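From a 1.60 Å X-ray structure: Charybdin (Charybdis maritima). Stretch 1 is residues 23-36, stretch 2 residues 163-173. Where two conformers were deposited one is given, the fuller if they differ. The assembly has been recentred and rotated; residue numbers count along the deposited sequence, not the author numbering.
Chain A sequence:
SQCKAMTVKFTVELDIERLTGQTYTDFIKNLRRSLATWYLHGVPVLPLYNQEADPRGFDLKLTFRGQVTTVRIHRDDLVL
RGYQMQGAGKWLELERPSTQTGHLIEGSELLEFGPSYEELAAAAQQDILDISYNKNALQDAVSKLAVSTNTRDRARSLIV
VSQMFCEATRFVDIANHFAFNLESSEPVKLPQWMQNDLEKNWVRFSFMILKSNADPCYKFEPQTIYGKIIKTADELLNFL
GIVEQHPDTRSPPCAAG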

# COMPACT_ATOMS: atom_id res chain seq x y z
N THR A 23 -17.02 -7.21 -3.47
CA THR A 23 -16.44 -6.51 -4.63
C THR A 23 -15.12 -5.79 -4.29
O THR A 23 -14.25 -5.63 -5.14
CB THR A 23 -17.43 -5.57 -5.29
OG1 THR A 23 -17.87 -4.58 -4.36
CG2 THR A 23 -18.62 -6.37 -5.81
N TYR A 24 -14.98 -5.36 -3.04
CA TYR A 24 -13.70 -4.83 -2.55
C TYR A 24 -12.66 -5.95 -2.57
O TYR A 24 -11.56 -5.74 -3.08
CB TYR A 24 -13.90 -4.31 -1.13
CG TYR A 24 -12.62 -3.99 -0.40
CD1 TYR A 24 -11.92 -2.81 -0.67
CD2 TYR A 24 -12.14 -4.81 0.59
CE1 TYR A 24 -10.75 -2.49 0.01
CE2 TYR A 24 -10.97 -4.50 1.29
CZ TYR A 24 -10.31 -3.34 1.02
OH TYR A 24 -9.17 -3.11 1.74
N THR A 25 -13.00 -7.12 -2.04
CA THR A 25 -12.06 -8.24 -2.06
C THR A 25 -11.63 -8.59 -3.48
O THR A 25 -10.44 -8.84 -3.75
CB THR A 25 -12.68 -9.44 -1.34
OG1 THR A 25 -12.86 -9.10 0.04
CG2 THR A 25 -11.77 -10.65 -1.47
N ASP A 26 -12.60 -8.65 -4.40
CA ASP A 26 -12.32 -8.91 -5.81
C ASP A 26 -11.33 -7.89 -6.37
O ASP A 26 -10.40 -8.21 -7.09
CB ASP A 26 -13.60 -8.86 -6.67
CG ASP A 26 -14.67 -9.91 -6.32
OD1 ASP A 26 -15.84 -9.66 -6.69
OD2 ASP A 26 -14.36 -10.97 -5.72
N PHE A 27 -11.55 -6.62 -6.03
CA PHE A 27 -10.69 -5.57 -6.53
C PHE A 27 -9.25 -5.73 -6.04
O PHE A 27 -8.30 -5.60 -6.81
CB PHE A 27 -11.23 -4.20 -6.10
CG PHE A 27 -10.47 -3.06 -6.66
CD1 PHE A 27 -10.72 -2.58 -7.93
CD2 PHE A 27 -9.48 -2.45 -5.91
CE1 PHE A 27 -9.99 -1.53 -8.45
CE2 PHE A 27 -8.77 -1.39 -6.41
CZ PHE A 27 -9.03 -0.93 -7.69
N ILE A 28 -9.10 -6.03 -4.77
CA ILE A 28 -7.75 -6.19 -4.20
C ILE A 28 -7.05 -7.40 -4.83
O ILE A 28 -5.86 -7.32 -5.17
CB ILE A 28 -7.81 -6.30 -2.65
CG1 ILE A 28 -8.31 -4.99 -2.02
CG2 ILE A 28 -6.43 -6.69 -2.08
CD1 ILE A 28 -7.48 -3.78 -2.27
N LYS A 29 -7.78 -8.49 -4.99
CA LYS A 29 -7.21 -9.71 -5.60
C LYS A 29 -6.76 -9.41 -7.03
O LYS A 29 -5.68 -9.80 -7.44
CB LYS A 29 -8.22 -10.83 -5.54
CG LYS A 29 -8.37 -11.39 -4.13
CD LYS A 29 -9.57 -12.30 -3.98
CE LYS A 29 -9.41 -13.61 -4.69
NZ LYS A 29 -10.60 -14.51 -4.58
N ASN A 30 -7.59 -8.69 -7.78
CA ASN A 30 -7.21 -8.32 -9.13
C ASN A 30 -6.01 -7.40 -9.17
O ASN A 30 -5.16 -7.50 -10.05
CB ASN A 30 -8.40 -7.71 -9.89
CG ASN A 30 -9.49 -8.70 -10.15
OD1 ASN A 30 -9.25 -9.90 -10.18
ND2 ASN A 30 -10.71 -8.21 -10.38
N LEU A 31 -5.92 -6.48 -8.21
CA LEU A 31 -4.82 -5.56 -8.16
C LEU A 31 -3.50 -6.30 -7.89
O LEU A 31 -2.48 -6.01 -8.48
CB LEU A 31 -5.08 -4.50 -7.09
CG LEU A 31 -3.99 -3.47 -6.89
CD1 LEU A 31 -3.58 -2.80 -8.21
CD2 LEU A 31 -4.38 -2.45 -5.86
N ARG A 32 -3.53 -7.27 -6.99
CA ARG A 32 -2.35 -8.11 -6.76
C ARG A 32 -1.85 -8.81 -8.02
O ARG A 32 -0.65 -8.86 -8.29
CB ARG A 32 -2.64 -9.12 -5.67
CG ARG A 32 -2.80 -8.55 -4.29
CD ARG A 32 -3.38 -9.56 -3.36
NE ARG A 32 -3.55 -9.08 -1.99
CZ ARG A 32 -4.41 -9.64 -1.12
NH1 ARG A 32 -4.53 -9.16 0.10
NH2 ARG A 32 -5.14 -10.70 -1.47
N ARG A 33 -2.78 -9.36 -8.78
CA ARG A 33 -2.44 -9.99 -10.03
C ARG A 33 -1.83 -8.99 -11.02
O ARG A 33 -0.89 -9.32 -11.72
CB ARG A 33 -3.69 -10.64 -10.62
CG ARG A 33 -3.45 -11.35 -11.89
CD ARG A 33 -4.81 -11.72 -12.46
NE ARG A 33 -4.98 -13.15 -12.70
CZ ARG A 33 -5.35 -13.70 -13.85
NH1 ARG A 33 -5.49 -15.01 -13.93
NH2 ARG A 33 -5.59 -12.95 -14.93
N SER A 34 -2.39 -7.77 -11.08
CA SER A 34 -1.93 -6.73 -11.99
C SER A 34 -0.52 -6.28 -11.64
O SER A 34 0.25 -5.91 -12.51
CB SER A 34 -2.83 -5.50 -11.96
OG SER A 34 -4.10 -5.80 -12.54
N LEU A 35 -0.21 -6.33 -10.36
CA LEU A 35 1.10 -5.88 -9.87
C LEU A 35 2.20 -6.91 -10.03
O LEU A 35 3.40 -6.57 -10.00
CB LEU A 35 1.00 -5.49 -8.40
CG LEU A 35 0.16 -4.26 -8.04
CD1 LEU A 35 -0.24 -4.21 -6.56
CD2 LEU A 35 0.89 -2.97 -8.44
N ALA A 36 1.82 -8.17 -10.13
CA ALA A 36 2.79 -9.27 -10.11
C ALA A 36 3.78 -9.23 -11.26
O ALA A 36 3.41 -8.90 -12.40
CB ALA A 36 2.07 -10.58 -10.17
N GLN A 163 -4.15 2.76 3.69
CA GLN A 163 -4.52 1.60 4.48
C GLN A 163 -5.41 0.66 3.69
O GLN A 163 -5.16 -0.54 3.59
CB GLN A 163 -5.19 2.01 5.78
CG GLN A 163 -4.28 2.67 6.78
CD GLN A 163 -3.33 1.70 7.40
OE1 GLN A 163 -3.63 0.51 7.52
NE2 GLN A 163 -2.13 2.18 7.79
N MET A 164 -6.45 1.21 3.08
CA MET A 164 -7.43 0.34 2.45
C MET A 164 -7.05 -0.22 1.10
O MET A 164 -7.67 -1.19 0.64
CB MET A 164 -8.79 1.06 2.37
CG MET A 164 -9.29 1.43 3.72
SD MET A 164 -10.95 2.18 3.74
CE MET A 164 -11.98 0.74 3.46
N PHE A 165 -6.03 0.35 0.46
CA PHE A 165 -5.55 -0.20 -0.82
C PHE A 165 -4.14 -0.73 -0.70
O PHE A 165 -3.92 -1.90 -1.00
CB PHE A 165 -5.78 0.80 -1.93
CG PHE A 165 -7.24 1.03 -2.17
CD1 PHE A 165 -7.96 0.12 -2.91
CD2 PHE A 165 -7.90 2.06 -1.55
CE1 PHE A 165 -9.32 0.25 -3.09
CE2 PHE A 165 -9.28 2.20 -1.71
CZ PHE A 165 -10.00 1.30 -2.49
N CYS A 166 -3.22 0.05 -0.18
CA CYS A 166 -1.81 -0.44 -0.13
C CYS A 166 -1.61 -1.52 0.95
O CYS A 166 -1.11 -2.62 0.65
CB CYS A 166 -0.85 0.69 0.04
SG CYS A 166 -1.06 1.94 -1.29
N GLU A 167 -2.01 -1.24 2.18
CA GLU A 167 -1.79 -2.23 3.22
C GLU A 167 -2.67 -3.47 3.00
O GLU A 167 -2.25 -4.60 3.25
CB GLU A 167 -2.03 -1.64 4.60
CG GLU A 167 -1.25 -0.38 4.90
CD GLU A 167 0.24 -0.55 4.92
OE1 GLU A 167 0.74 -1.70 4.84
OE2 GLU A 167 0.96 0.48 4.99
N ALA A 168 -3.91 -3.27 2.57
CA ALA A 168 -4.78 -4.41 2.23
C ALA A 168 -4.20 -5.28 1.12
O ALA A 168 -4.28 -6.51 1.17
CB ALA A 168 -6.17 -3.91 1.85
N THR A 169 -3.57 -4.66 0.12
CA THR A 169 -2.92 -5.38 -0.97
C THR A 169 -1.74 -6.20 -0.42
O THR A 169 -1.58 -7.38 -0.74
CB THR A 169 -2.48 -4.41 -2.06
OG1 THR A 169 -3.67 -3.86 -2.68
CG2 THR A 169 -1.66 -5.06 -3.13
N ARG A 170 -1.00 -5.61 0.49
CA ARG A 170 0.17 -6.29 1.08
C ARG A 170 -0.18 -7.47 1.99
O ARG A 170 0.60 -8.42 2.06
CB ARG A 170 1.01 -5.31 1.86
CG ARG A 170 1.69 -4.20 1.09
CD ARG A 170 2.32 -3.20 2.06
NE ARG A 170 3.13 -2.21 1.36
CZ ARG A 170 3.08 -0.90 1.56
NH1 ARG A 170 2.27 -0.38 2.48
NH2 ARG A 170 3.87 -0.10 0.87
N PHE A 171 -1.28 -7.40 2.73
CA PHE A 171 -1.58 -8.41 3.77
C PHE A 171 -2.97 -8.98 3.70
O PHE A 171 -3.95 -8.25 3.70
CB PHE A 171 -1.37 -7.82 5.16
CG PHE A 171 0.08 -7.55 5.49
CD1 PHE A 171 0.91 -8.59 5.83
CD2 PHE A 171 0.59 -6.27 5.42
CE1 PHE A 171 2.24 -8.33 6.13
CE2 PHE A 171 1.93 -6.02 5.70
CZ PHE A 171 2.74 -7.05 6.06
N VAL A 172 -3.05 -10.30 3.65
CA VAL A 172 -4.31 -11.03 3.63
C VAL A 172 -5.24 -10.63 4.76
O VAL A 172 -6.44 -10.39 4.52
CB VAL A 172 -4.02 -12.57 3.66
CG1 VAL A 172 -5.32 -13.37 3.78
CG2 VAL A 172 -3.23 -12.96 2.39
N ASP A 173 -4.72 -10.57 5.97
CA ASP A 173 -5.57 -10.37 7.17
C ASP A 173 -6.13 -8.95 7.20
O ASP A 173 -7.22 -8.71 7.74
CB ASP A 173 -4.78 -10.64 8.45
CG ASP A 173 -4.44 -12.10 8.62
OD1 ASP A 173 -5.38 -12.92 8.65
OD2 ASP A 173 -3.23 -12.42 8.68

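The contact between these two stretches of charybdin is a crossing of two helices in which a small apolar core is joined by two side chains that hydrogen-bond to backbone carbonyls of the partner. It illustrates a general principle: where a helix leaves carbonyl groups without an ordinary intrahelical partner, a neighbouring helix can supply the donors.

The axes pass 9.7 Å apart at 64°, and the backbones come nearest at Ile 28 and Thr 169, whose CA atoms are 5.9 Å apart. Here Thr 169 acts as a knob, its side chain settling among Ile 28, Leu 31, Arg 32 and Leu 35. Its hydroxyl turns back on its own helix, OG1 donating to Phe 165 O at 2.6 Å, so the polar group is satisfied while Leu 31 CD2 packs 3.6 Å from that same OG1. Thr 169 CG2 lies 3.8 Å from Leu 35 CD1.

Toward the start of stretch 1, Phe 165 meets Phe 27, CE1 to CE2 at 3.7 Å, with the ring planes nearly perpendicular at 88°. Ile 28 CD1 reaches Phe 165 CD1 at 4.0 Å, extending the apolar patch.

Two polar ties accompany this packing. Tyr 24 leaves its backbone sideways, yet its ring carries OH to Met 164 O, a 2.7 Å hydrogen bond made where helix 163-170 has a wider pi-type turn. Ala 168 is small enough to admit the phenol closely, its CB lying 3.1 Å from Tyr 24 OH. Further along, Arg 32 spans the C-terminal end of helix 163-170: NE donates to Thr 169 O and NH1 to Ala 168 O, both at 2.9 Å. Both carbonyls lie near the guanidinium plane, as suits its in-plane N-H groups, and the two bonds together fix the group's orientation.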